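Local coordinates for putative chromatin binding protein (Chaetomium thermophilum, PDB 6QP0), which hydrolyses ATP in a tRNA-dependent manner and is essential for tRNA modification by Elongator, this chain being its N-terminal P-loop part, at residues Val7-Pro11 and Tyr215-Asn219; Ser12-Arg18 and Leu230-Asp234; Ala79-Arg85 and Glu197-Tyr203; Ala165-Asn169 and Tyr203-Glu209. All coordinates share one frame. Residues are numbered along the deposited sequence.

Contact 1: residues Val7-Pro11 and Tyr215-Asn219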
# COMPACT_ATOMS: atom_id res chain seq x y z
N VAL A 7 -2.11 0.14 2.52
CA VAL A 7 -2.24 -1.00 1.63
C VAL A 7 -0.93 -1.78 1.64
O VAL A 7 0.16 -1.21 1.81
CB VAL A 7 -2.60 -0.54 0.20
CG1 VAL A 7 -2.61 -1.72 -0.75
CG2 VAL A 7 -3.95 0.16 0.20
N THR A 8 -1.03 -3.10 1.49
CA THR A 8 0.15 -3.95 1.53
C THR A 8 -0.14 -5.22 0.75
O THR A 8 -1.28 -5.68 0.67
CB THR A 8 0.56 -4.29 2.97
OG1 THR A 8 1.70 -5.15 2.95
CG2 THR A 8 -0.58 -4.97 3.71
N GLY A 9 0.92 -5.78 0.17
CA GLY A 9 0.78 -6.99 -0.62
C GLY A 9 2.06 -7.28 -1.36
O GLY A 9 3.04 -6.54 -1.29
N LEU A 10 2.03 -8.40 -2.08
CA LEU A 10 3.16 -8.82 -2.87
C LEU A 10 3.26 -7.98 -4.13
O LEU A 10 2.33 -7.25 -4.50
CB LEU A 10 3.02 -10.30 -3.23
CG LEU A 10 3.13 -11.29 -2.07
CD1 LEU A 10 2.92 -12.71 -2.58
CD2 LEU A 10 4.48 -11.17 -1.39
N PRO A 11 4.40 -8.04 -4.82
CA PRO A 11 4.49 -7.39 -6.14
C PRO A 11 3.44 -7.95 -7.09
O PRO A 11 3.28 -9.16 -7.22
CB PRO A 11 5.92 -7.73 -6.60
CG PRO A 11 6.66 -8.04 -5.34
CD PRO A 11 5.67 -8.66 -4.41
N TYR A 215 8.75 -10.68 2.02
CA TYR A 215 7.51 -10.04 2.45
C TYR A 215 7.15 -10.52 3.85
O TYR A 215 7.27 -11.70 4.17
CB TYR A 215 6.36 -10.36 1.48
CG TYR A 215 5.05 -9.70 1.86
CD1 TYR A 215 4.71 -8.45 1.37
CD2 TYR A 215 4.16 -10.33 2.72
CE1 TYR A 215 3.52 -7.84 1.72
CE2 TYR A 215 2.97 -9.73 3.08
CZ TYR A 215 2.65 -8.49 2.57
OH TYR A 215 1.46 -7.89 2.93
N GLU A 216 6.74 -9.58 4.69
CA GLU A 216 6.41 -9.85 6.09
C GLU A 216 4.90 -9.75 6.25
O GLU A 216 4.33 -8.66 6.14
CB GLU A 216 7.13 -8.88 7.02
CG GLU A 216 8.63 -8.86 6.82
CD GLU A 216 9.33 -7.95 7.81
OE1 GLU A 216 8.63 -7.23 8.54
OE2 GLU A 216 10.58 -7.95 7.85
N GLU A 217 4.26 -10.88 6.50
CA GLU A 217 2.80 -10.91 6.61
C GLU A 217 2.35 -9.98 7.73
O GLU A 217 2.95 -9.96 8.81
CB GLU A 217 2.31 -12.33 6.87
CG GLU A 217 2.66 -13.33 5.78
CD GLU A 217 1.93 -13.05 4.48
OE1 GLU A 217 1.09 -12.12 4.46
OE2 GLU A 217 2.20 -13.75 3.48
N PRO A 218 1.30 -9.19 7.51
CA PRO A 218 0.74 -8.40 8.62
C PRO A 218 0.28 -9.29 9.75
O PRO A 218 -0.34 -10.34 9.54
CB PRO A 218 -0.42 -7.64 7.97
CG PRO A 218 -0.07 -7.57 6.53
CD PRO A 218 0.66 -8.85 6.22
N ASN A 219 0.60 -8.88 10.98
CA ASN A 219 0.30 -9.66 12.17
C ASN A 219 -0.74 -8.94 13.01
O ASN A 219 -0.41 -7.95 13.70
CB ASN A 219 1.58 -9.89 12.98
CG ASN A 219 1.39 -10.89 14.09
OD1 ASN A 219 0.26 -11.21 14.48
ND2 ASN A 219 2.49 -11.40 14.62

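Contact 2: residues Ser12-Arg18 and Leu230-Asp234. With MG (magnesium ion), chain D; ADP (adenosine-5'-diphosphate), chain B; AF3 (aluminum fluoride), chain C.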
# COMPACT_ATOMS: atom_id res chain seq x y z
N SER A 12 2.73 -7.05 -7.76
CA SER A 12 1.71 -7.42 -8.74
C SER A 12 0.62 -8.28 -8.11
O SER A 12 0.13 -9.24 -8.71
CB SER A 12 2.35 -8.14 -9.94
OG SER A 12 3.76 -8.15 -9.85
N SER A 13 0.23 -7.93 -6.89
CA SER A 13 -0.80 -8.65 -6.16
C SER A 13 -2.16 -7.96 -6.22
O SER A 13 -3.13 -8.49 -5.66
CB SER A 13 -0.38 -8.84 -4.70
OG SER A 13 -0.19 -7.59 -4.06
N GLY A 14 -2.25 -6.81 -6.87
CA GLY A 14 -3.51 -6.10 -6.99
C GLY A 14 -3.67 -4.91 -6.07
O GLY A 14 -4.80 -4.46 -5.86
N LYS A 15 -2.57 -4.38 -5.51
CA LYS A 15 -2.66 -3.22 -4.63
C LYS A 15 -3.32 -2.04 -5.34
O LYS A 15 -4.31 -1.49 -4.87
CB LYS A 15 -1.27 -2.84 -4.12
CG LYS A 15 -0.64 -3.87 -3.19
CD LYS A 15 0.77 -3.46 -2.79
CE LYS A 15 1.83 -4.19 -3.61
NZ LYS A 15 1.65 -4.00 -5.07
N THR A 16 -2.76 -1.65 -6.49
CA THR A 16 -3.28 -0.49 -7.20
C THR A 16 -4.74 -0.69 -7.59
O THR A 16 -5.55 0.23 -7.49
CB THR A 16 -2.43 -0.21 -8.45
OG1 THR A 16 -1.05 -0.14 -8.08
CG2 THR A 16 -2.84 1.11 -9.09
N THR A 17 -5.09 -1.90 -8.03
CA THR A 17 -6.46 -2.17 -8.44
C THR A 17 -7.42 -2.01 -7.28
O THR A 17 -8.46 -1.35 -7.40
CB THR A 17 -6.55 -3.58 -9.04
OG1 THR A 17 -5.42 -3.80 -9.89
CG2 THR A 17 -7.83 -3.74 -9.84
N ARG A 18 -7.09 -2.60 -6.13
CA ARG A 18 -7.94 -2.45 -4.95
C ARG A 18 -7.89 -1.02 -4.41
O ARG A 18 -8.91 -0.52 -3.90
CB ARG A 18 -7.51 -3.44 -3.86
CG ARG A 18 -8.39 -4.68 -3.74
CD ARG A 18 -8.39 -5.51 -5.02
NE ARG A 18 -8.93 -6.85 -4.79
CZ ARG A 18 -10.23 -7.14 -4.74
NH1 ARG A 18 -11.14 -6.19 -4.90
NH2 ARG A 18 -10.62 -8.39 -4.52
N LEU A 230 -8.29 -7.73 4.65
CA LEU A 230 -7.75 -8.45 3.50
C LEU A 230 -8.79 -8.51 2.39
O LEU A 230 -10.00 -8.49 2.64
CB LEU A 230 -7.33 -9.88 3.89
CG LEU A 230 -6.26 -9.99 4.98
CD1 LEU A 230 -6.86 -9.90 6.37
CD2 LEU A 230 -5.47 -11.29 4.81
N LEU A 231 -8.30 -8.58 1.15
CA LEU A 231 -9.16 -8.66 -0.03
C LEU A 231 -8.49 -9.59 -1.03
O LEU A 231 -7.51 -9.22 -1.69
CB LEU A 231 -9.40 -7.29 -0.65
CG LEU A 231 -10.23 -6.27 0.13
CD1 LEU A 231 -10.27 -4.94 -0.61
CD2 LEU A 231 -11.64 -6.80 0.36
N ALA A 232 -9.01 -10.81 -1.15
CA ALA A 232 -8.58 -11.71 -2.20
C ALA A 232 -9.18 -11.27 -3.53
O ALA A 232 -10.18 -10.56 -3.58
CB ALA A 232 -8.98 -13.15 -1.89
N TRP A 233 -8.54 -11.70 -4.62
CA TRP A 233 -9.05 -11.36 -5.95
C TRP A 233 -10.49 -11.84 -6.11
O TRP A 233 -11.36 -11.10 -6.58
CB TRP A 233 -8.16 -11.96 -7.03
CG TRP A 233 -6.88 -11.22 -7.25
CD1 TRP A 233 -6.33 -10.25 -6.45
CD2 TRP A 233 -5.98 -11.37 -8.36
NE1 TRP A 233 -5.15 -9.80 -6.99
CE2 TRP A 233 -4.91 -10.47 -8.16
CE3 TRP A 233 -5.97 -12.19 -9.49
CZ2 TRP A 233 -3.85 -10.37 -9.06
CZ3 TRP A 233 -4.92 -12.08 -10.38
CH2 TRP A 233 -3.87 -11.18 -10.16
N ASP A 234 -10.76 -13.09 -5.73
CA ASP A 234 -12.08 -13.67 -5.94
C ASP A 234 -13.15 -13.02 -5.09
O ASP A 234 -14.34 -13.23 -5.37
CB ASP A 234 -12.02 -15.17 -5.65
CG ASP A 234 -10.99 -15.89 -6.51
OD1 ASP A 234 -10.94 -15.62 -7.73
OD2 ASP A 234 -10.23 -16.71 -5.96
MG MG D . 0.54 -0.47 -6.88
PB ADP B . 0.12 -3.96 -8.21
O1B ADP B . 0.07 -2.50 -8.60
O2B ADP B . 1.51 -4.49 -8.41
O3B ADP B . -0.25 -4.12 -6.75
PA ADP B . -2.19 -4.21 -10.00
O1A ADP B . -1.68 -3.21 -11.00
O2A ADP B . -3.17 -3.55 -9.05
O3A ADP B . -0.91 -4.84 -9.15
O5' ADP B . -2.92 -5.46 -10.81
C5' ADP B . -2.08 -6.38 -11.49
C4' ADP B . -2.78 -7.02 -12.51
O4' ADP B . -3.67 -8.10 -11.95
C3' ADP B . -3.76 -5.99 -13.27
O3' ADP B . -3.81 -6.32 -14.73
C2' ADP B . -4.87 -6.16 -12.75
O2' ADP B . -5.93 -6.00 -13.77
C1' ADP B . -4.90 -7.71 -12.13
N9 ADP B . -5.58 -7.69 -10.88
C8 ADP B . -5.31 -7.11 -9.72
N7 ADP B . -6.30 -7.43 -8.88
C5 ADP B . -7.17 -8.21 -9.54
C6 ADP B . -8.35 -8.81 -9.16
N6 ADP B . -9.35 -9.07 -8.13
N1 ADP B . -9.04 -9.54 -10.02
C2 ADP B . -8.59 -9.71 -11.28
N3 ADP B . -7.43 -9.12 -11.67
C4 ADP B . -6.73 -8.37 -10.79
AL AF3 C . 2.82 -2.74 -8.61
F1 AF3 C . 1.97 -1.39 -7.99
F2 AF3 C . 2.76 -3.08 -10.29
F3 AF3 C . 3.30 -3.98 -7.55
O HOH W 1 1.33 0.99 -8.48

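Contact 3: residues Ala79-Arg85 and Glu197-Tyr203. With AF3 (aluminum fluoride), chain C.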
# COMPACT_ATOMS: atom_id res chain seq x y z
N ALA A 79 4.36 5.12 -7.87
CA ALA A 79 4.27 5.76 -9.18
C ALA A 79 4.00 7.25 -9.06
O ALA A 79 4.58 8.05 -9.80
CB ALA A 79 3.17 5.09 -10.01
N THR A 80 3.13 7.66 -8.13
CA THR A 80 2.85 9.08 -7.95
C THR A 80 4.09 9.83 -7.49
O THR A 80 4.26 11.01 -7.81
CB THR A 80 1.71 9.28 -6.95
OG1 THR A 80 2.10 8.76 -5.67
CG2 THR A 80 0.44 8.60 -7.43
N LEU A 81 4.95 9.17 -6.72
CA LEU A 81 6.21 9.75 -6.27
C LEU A 81 7.37 9.42 -7.20
O LEU A 81 8.52 9.70 -6.85
CB LEU A 81 6.53 9.26 -4.86
CG LEU A 81 5.44 9.54 -3.81
CD1 LEU A 81 5.82 8.91 -2.48
CD2 LEU A 81 5.20 11.03 -3.65
N SER A 82 7.09 8.83 -8.36
CA SER A 82 8.12 8.49 -9.33
C SER A 82 9.22 7.64 -8.69
O SER A 82 10.41 7.88 -8.87
CB SER A 82 8.71 9.75 -9.96
OG SER A 82 7.70 10.50 -10.62
N ILE A 83 8.79 6.64 -7.93
CA ILE A 83 9.70 5.68 -7.31
C ILE A 83 9.66 4.41 -8.15
O ILE A 83 8.67 3.66 -8.12
CB ILE A 83 9.31 5.40 -5.85
CG1 ILE A 83 9.46 6.67 -5.01
CG2 ILE A 83 10.16 4.27 -5.28
CD1 ILE A 83 8.94 6.54 -3.59
N SER A 84 10.73 4.16 -8.90
CA SER A 84 10.79 2.97 -9.73
C SER A 84 10.85 1.72 -8.87
O SER A 84 11.35 1.73 -7.74
CB SER A 84 12.01 3.03 -10.66
OG SER A 84 11.99 1.96 -11.58
N ARG A 85 10.34 0.62 -9.42
CA ARG A 85 10.33 -0.66 -8.71
C ARG A 85 11.73 -1.22 -8.50
O ARG A 85 11.89 -2.17 -7.72
CB ARG A 85 9.49 -1.68 -9.47
CG ARG A 85 8.01 -1.33 -9.55
CD ARG A 85 7.32 -2.08 -10.67
NE ARG A 85 5.87 -1.89 -10.65
CZ ARG A 85 5.25 -0.79 -11.07
NH1 ARG A 85 5.94 0.24 -11.54
NH2 ARG A 85 3.93 -0.72 -11.00
N GLU A 197 7.16 5.67 -14.55
CA GLU A 197 6.35 5.97 -13.37
C GLU A 197 4.95 5.37 -13.53
O GLU A 197 3.94 6.04 -13.26
CB GLU A 197 6.29 7.48 -13.15
CG GLU A 197 5.59 8.26 -14.26
CD GLU A 197 5.59 9.76 -14.01
OE1 GLU A 197 4.85 10.23 -13.12
OE2 GLU A 197 6.35 10.48 -14.71
N SER A 198 4.89 4.12 -13.94
CA SER A 198 3.65 3.50 -14.38
C SER A 198 3.10 2.55 -13.33
O SER A 198 3.81 2.07 -12.44
CB SER A 198 3.88 2.73 -15.69
OG SER A 198 2.69 2.11 -16.14
N ASP A 199 1.79 2.29 -13.43
CA ASP A 199 1.11 1.31 -12.61
C ASP A 199 1.17 -0.10 -13.20
O ASP A 199 0.69 -1.04 -12.56
CB ASP A 199 -0.35 1.71 -12.40
CG ASP A 199 -0.52 2.83 -11.39
OD1 ASP A 199 0.37 3.00 -10.54
OD2 ASP A 199 -1.56 3.53 -11.45
N GLU A 200 1.74 -0.25 -14.40
CA GLU A 200 1.85 -1.56 -15.05
C GLU A 200 3.27 -1.82 -15.55
O GLU A 200 3.46 -2.64 -16.46
CB GLU A 200 0.84 -1.69 -16.19
CG GLU A 200 0.30 -0.37 -16.74
CD GLU A 200 -0.89 0.16 -15.96
OE1 GLU A 200 -1.71 -0.67 -15.50
OE2 GLU A 200 -1.01 1.39 -15.81
N GLU A 201 4.27 -1.15 -14.99
CA GLU A 201 5.66 -1.46 -15.32
C GLU A 201 6.09 -2.72 -14.57
O GLU A 201 5.92 -2.79 -13.35
CB GLU A 201 6.57 -0.29 -14.94
CG GLU A 201 7.33 0.33 -16.10
CD GLU A 201 8.48 -0.53 -16.59
OE1 GLU A 201 8.53 -0.83 -17.80
OE2 GLU A 201 9.34 -0.90 -15.76
N PRO A 202 6.62 -3.72 -15.26
CA PRO A 202 6.97 -4.97 -14.58
C PRO A 202 8.24 -4.84 -13.75
O PRO A 202 9.06 -3.94 -13.95
CB PRO A 202 7.16 -5.96 -15.73
CG PRO A 202 7.65 -5.11 -16.85
CD PRO A 202 6.93 -3.78 -16.70
N TYR A 203 8.39 -5.78 -12.82
CA TYR A 203 9.63 -5.95 -12.08
C TYR A 203 10.54 -6.89 -12.86
O TYR A 203 10.09 -7.73 -13.64
CB TYR A 203 9.38 -6.54 -10.70
CG TYR A 203 8.36 -5.81 -9.83
CD1 TYR A 203 7.02 -5.78 -10.17
CD2 TYR A 203 8.75 -5.20 -8.65
CE1 TYR A 203 6.09 -5.13 -9.38
CE2 TYR A 203 7.83 -4.55 -7.85
CZ TYR A 203 6.51 -4.52 -8.21
OH TYR A 203 5.60 -3.88 -7.40
AL AF3 C . 2.82 -2.74 -8.61
F1 AF3 C . 1.97 -1.39 -7.99
F2 AF3 C . 2.76 -3.08 -10.29
F3 AF3 C . 3.30 -3.98 -7.55
O HOH W 2 2.72 2.59 -8.03

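Contact 4: residues Ala165-Asn169 and Tyr203-Glu209. With ADP (adenosine-5'-diphosphate), chain B; AF3 (aluminum fluoride), chain C.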
# COMPACT_ATOMS: atom_id res chain seq x y z
N ALA A 165 0.01 -13.73 -8.81
CA ALA A 165 0.84 -12.54 -8.86
C ALA A 165 2.04 -12.75 -9.78
O ALA A 165 2.39 -11.85 -10.56
CB ALA A 165 1.31 -12.18 -7.45
N ARG A 166 2.68 -13.92 -9.71
CA ARG A 166 3.80 -14.19 -10.59
C ARG A 166 3.36 -14.17 -12.05
O ARG A 166 4.07 -13.64 -12.91
CB ARG A 166 4.44 -15.54 -10.25
CG ARG A 166 5.74 -15.80 -10.99
CD ARG A 166 6.34 -17.16 -10.67
NE ARG A 166 7.00 -17.20 -9.36
CZ ARG A 166 6.48 -17.75 -8.27
NH1 ARG A 166 5.29 -18.34 -8.29
NH2 ARG A 166 7.17 -17.72 -7.13
N GLU A 167 2.19 -14.73 -12.35
CA GLU A 167 1.68 -14.70 -13.71
C GLU A 167 1.58 -13.27 -14.23
O GLU A 167 1.98 -12.98 -15.36
CB GLU A 167 0.31 -15.38 -13.78
N VAL A 168 1.07 -12.35 -13.40
CA VAL A 168 0.90 -10.97 -13.83
C VAL A 168 2.24 -10.38 -14.26
O VAL A 168 2.37 -9.81 -15.35
CB VAL A 168 0.26 -10.13 -12.71
CG1 VAL A 168 0.32 -8.65 -13.04
CG2 VAL A 168 -1.17 -10.58 -12.48
N ASN A 169 3.26 -10.49 -13.40
CA ASN A 169 4.55 -9.90 -13.71
C ASN A 169 5.13 -10.46 -15.01
O ASN A 169 5.87 -9.76 -15.71
CB ASN A 169 5.53 -10.13 -12.56
CG ASN A 169 6.74 -9.23 -12.63
OD1 ASN A 169 6.69 -8.06 -12.25
ND2 ASN A 169 7.85 -9.77 -13.13
N TYR A 203 8.39 -5.78 -12.82
CA TYR A 203 9.63 -5.95 -12.08
C TYR A 203 10.54 -6.89 -12.86
O TYR A 203 10.09 -7.73 -13.64
CB TYR A 203 9.38 -6.54 -10.70
CG TYR A 203 8.36 -5.81 -9.83
CD1 TYR A 203 7.02 -5.78 -10.17
CD2 TYR A 203 8.75 -5.20 -8.65
CE1 TYR A 203 6.09 -5.13 -9.38
CE2 TYR A 203 7.83 -4.55 -7.85
CZ TYR A 203 6.51 -4.52 -8.21
OH TYR A 203 5.60 -3.88 -7.40
N GLU A 204 11.85 -6.75 -12.64
CA GLU A 204 12.78 -7.77 -13.11
C GLU A 204 12.55 -9.04 -12.30
O GLU A 204 12.35 -8.99 -11.08
CB GLU A 204 14.22 -7.28 -12.97
CG GLU A 204 14.54 -6.03 -13.78
CD GLU A 204 14.29 -6.22 -15.26
OE1 GLU A 204 14.70 -7.27 -15.80
OE2 GLU A 204 13.68 -5.33 -15.89
N ARG A 205 12.56 -10.19 -12.98
CA ARG A 205 12.20 -11.44 -12.30
C ARG A 205 13.08 -11.69 -11.08
O ARG A 205 12.63 -12.34 -10.12
CB ARG A 205 12.27 -12.61 -13.28
CG ARG A 205 11.12 -12.65 -14.29
CD ARG A 205 10.99 -14.01 -14.96
NE ARG A 205 11.94 -14.19 -16.06
CZ ARG A 205 11.61 -14.22 -17.35
NH1 ARG A 205 10.34 -14.08 -17.73
NH2 ARG A 205 12.55 -14.39 -18.27
N SER A 206 14.32 -11.20 -11.08
CA SER A 206 15.15 -11.29 -9.88
C SER A 206 14.59 -10.44 -8.75
O SER A 206 14.43 -10.91 -7.62
CB SER A 206 16.59 -10.86 -10.21
OG SER A 206 17.44 -10.94 -9.08
N ASN A 207 14.27 -9.17 -9.04
CA ASN A 207 13.72 -8.29 -8.02
C ASN A 207 12.37 -8.80 -7.53
O ASN A 207 12.03 -8.64 -6.35
CB ASN A 207 13.57 -6.87 -8.57
CG ASN A 207 13.08 -5.89 -7.52
OD1 ASN A 207 13.41 -6.00 -6.35
ND2 ASN A 207 12.27 -4.93 -7.95
N TRP A 208 11.57 -9.40 -8.42
CA TRP A 208 10.23 -9.85 -8.05
C TRP A 208 10.30 -11.01 -7.06
O TRP A 208 9.64 -10.98 -6.01
CB TRP A 208 9.46 -10.25 -9.31
CG TRP A 208 7.99 -10.44 -9.09
CD1 TRP A 208 7.01 -9.54 -9.35
CD2 TRP A 208 7.34 -11.61 -8.59
NE1 TRP A 208 5.78 -10.07 -9.03
CE2 TRP A 208 5.96 -11.35 -8.56
CE3 TRP A 208 7.79 -12.86 -8.16
CZ2 TRP A 208 5.03 -12.28 -8.12
CZ3 TRP A 208 6.87 -13.79 -7.72
CH2 TRP A 208 5.50 -13.49 -7.70
N GLU A 209 11.09 -12.04 -7.37
CA GLU A 209 11.17 -13.21 -6.51
C GLU A 209 11.67 -12.84 -5.12
O GLU A 209 11.07 -13.21 -4.10
CB GLU A 209 12.06 -14.28 -7.13
CG GLU A 209 11.54 -14.89 -8.42
CD GLU A 209 10.20 -15.57 -8.25
OE1 GLU A 209 9.58 -15.92 -9.28
OE2 GLU A 209 9.77 -15.76 -7.10
PB ADP B . 0.12 -3.96 -8.21
O1B ADP B . 0.07 -2.50 -8.60
O2B ADP B . 1.51 -4.49 -8.41
O3B ADP B . -0.25 -4.12 -6.75
PA ADP B . -2.19 -4.21 -10.00
O1A ADP B . -1.68 -3.21 -11.00
O2A ADP B . -3.17 -3.55 -9.05
O3A ADP B . -0.91 -4.84 -9.15
O5' ADP B . -2.92 -5.46 -10.81
C5' ADP B . -2.08 -6.38 -11.49
C4' ADP B . -2.78 -7.02 -12.51
O4' ADP B . -3.67 -8.10 -11.95
C3' ADP B . -3.76 -5.99 -13.27
O3' ADP B . -3.81 -6.32 -14.73
C2' ADP B . -4.87 -6.16 -12.75
O2' ADP B . -5.93 -6.00 -13.77
C1' ADP B . -4.90 -7.71 -12.13
N9 ADP B . -5.58 -7.69 -10.88
C8 ADP B . -5.31 -7.11 -9.72
N7 ADP B . -6.30 -7.43 -8.88
C5 ADP B . -7.17 -8.21 -9.54
C6 ADP B . -8.35 -8.81 -9.16
N6 ADP B . -9.35 -9.07 -8.13
N1 ADP B . -9.04 -9.54 -10.02
C2 ADP B . -8.59 -9.71 -11.28
N3 ADP B . -7.43 -9.12 -11.67
C4 ADP B . -6.73 -8.37 -10.79
AL AF3 C . 2.82 -2.74 -8.61
F1 AF3 C . 1.97 -1.39 -7.99
F2 AF3 C . 2.76 -3.08 -10.29
F3 AF3 C . 3.30 -3.98 -7.55

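Contact 1: residues Val7-Pro11 and Tyr215-Asn219
The aromatic side chain of Y215, on the loop that follows helix 205-213, reaches across to the C-terminal end of the central strand 4-9. With chi1 in the t well and chi2 near 91° it extends straight from its backbone, so that its hydroxyl arrives at T8: Y215 OH donates a hydrogen bond to T8 OG1 over 2.8 Å, with T8 OG1 near the plane of the ring. T8, also a t rotamer, turns its methyl to P218, where T8 CG2 and P218 CG pack at 3.9 Å. L10 takes the mt conformation; its CA-CB bond points sideways, but its end comes nearer, L10 CD2 lying 3.5 Å from Y215 CB. Between these two points the backbone of G9 comes close, G9 O being 3.3 Å from Y215 CE1. P218 rests in addition on Q157 of strand 153-158 and on R139 of helix 136-148. The buried T8 hydroxyl accepts a hydrogen bond from Y215, and its own single proton is left for the carbonyls of L132 and N133, both within hydrogen-bonding reach, so the two hydroxyls meet in a buried setting with their hydrogen-bonding needs met.

Contact 2: residues Ser12-Arg18 and Leu230-Asp234
Two direct hydrogen bonds tie the segments together. W233 NE1 donates to S13 O at 2.8 Å, and R18 NH2 makes a very short bond of 2.4 Å to A232 O. G14, with phi near +102°, passes close to the indole, its CA 4.0 Å from W233 NE1; a CB here would collide with that nitrogen and with the carbonyl of S13. Bonds to the nucleotide are more numerous. K15 NZ reaches ADP O3B at 2.5 Å and fluoride F3 of AF3 at 3.0 Å, S12 N donates to the same F3 at 3.1 Å, and T17 N holds ADP O2A at 2.7 Å. This is a Walker A P-loop, running from strand 4-9 into helix 15-31 and wrapping the phosphates in backbone amides, with AF3 standing in for the gamma-phosphate. Metal bonding follows: T16 OG1 coordinates magnesium at 2.0 Å, water 1 does so at 2.3 Å, and D130 completes the protein share of the site. The aluminium is bound by ADP O2B at 2.2 Å. Face-on packing surrounds the adenine. ADP N7 lies over one face of the W233 ring, and the R18 guanidinium is layered between ADP N6 and L231 CB, while the R18 CG and L231 CD1 carbons make an apolar contact at 3.7 Å.

Contact 3: residues Ala79-Arg85 and Glu197-Tyr203
This is a loop-to-loop contact, partly buried, between the segment leaving strand 72-77 and the one that joins helix 162-174 to helix 205-213, and R85 dominates it. Its guanidinium binds a single backbone carbonyl twice, R85 NH1 to S198 O at 2.9 Å and R85 NH2 to S198 O at 3.1 Å. E201 O lies over one face of the guanidinium, and the R85 CD methylene sits over the Y203 ring, 3.5 Å from its centroid and 11° off the normal, a CH-pi contact. Held this way, R85 NH2 donates to F2 of AF3 at 2.7 Å, and Y203 OH makes a very short bond of 2.3 Å to F3. At the other end A79, first residue of a type I turn that closes through S82 N to A79 O at 3.0 Å, packs its CB 3.5 Å from both E197 O and D199 OD1. Water 2 accepts from A79 N at 3.0 Å and donates weakly to D199 OD1 at 3.5 Å; D199 OD2 forms a salt bridge with R20. An ST turn, E200 N to S198 OG at 3.1 Å, shapes the bend. An arginine and a tyrosine converging on the gamma-phosphate mimic from loops over the P-loop are consistent with the lid-like closure of a P-loop NTPase around its nucleotide.

Contact 4: residues Ala165-Asn169 and Tyr203-Glu209
N169 meets both main-chain polar groups of Y203 with one carboxamide: Y203 N donates to N169 OD1 at 2.9 Å, and N169 ND2 donates to Y203 O at 3.1 Å. The charged pair is matched too, R166 NE to E209 OE1 at 2.9 Å and R166 NH2 to E209 OE2 at 3.3 Å, a two-pronged salt bridge. The first ties helix 162-174 to the residue just ahead of the E204 N-cap, the second to E209, a turn into helix 205-213; the local helix axes run nearly antiparallel (160°) and come within 11.3 Å. W208 fills the space between: its CZ2 lies 3.8 Å from A165 CB and its CZ3 over one face of the R166 guanidinium, while W208 NE1 is satisfied by S12 OG of the P-loop. Y203 OH makes a very short bond of 2.3 Å to F3 of AF3. With its backbone fixed by an asparagine and its hydroxyl on the gamma-phosphate mimic, Y203 couples this helix pair to the occupied nucleotide site.

How the contacts relate
All four contacts reach AF3, contact 1 through P11, and Y203, shared by contacts 3 and 4, joins the loop over the site to the helix pair. Contacts 1 and 2 adjoin along the P-loop, their centres about 11 Å apart, with L10 O 3.2 Å from K15 CE. The hydrogen bond between S12 and W208 ties contact 2 to contact 4, and W233 CH2 of contact 2 meets V168 CG2 at 3.6 Å beside ADP. P11 CB of contact 1 packs 3.6 Å from Y203 CZ, while T16 CG2 and D199 OD2 bring contacts 2 and 3 within 3.6 Å. In sequence, contacts 3 and 4 nest inside the loops closed by contacts 1 and 2.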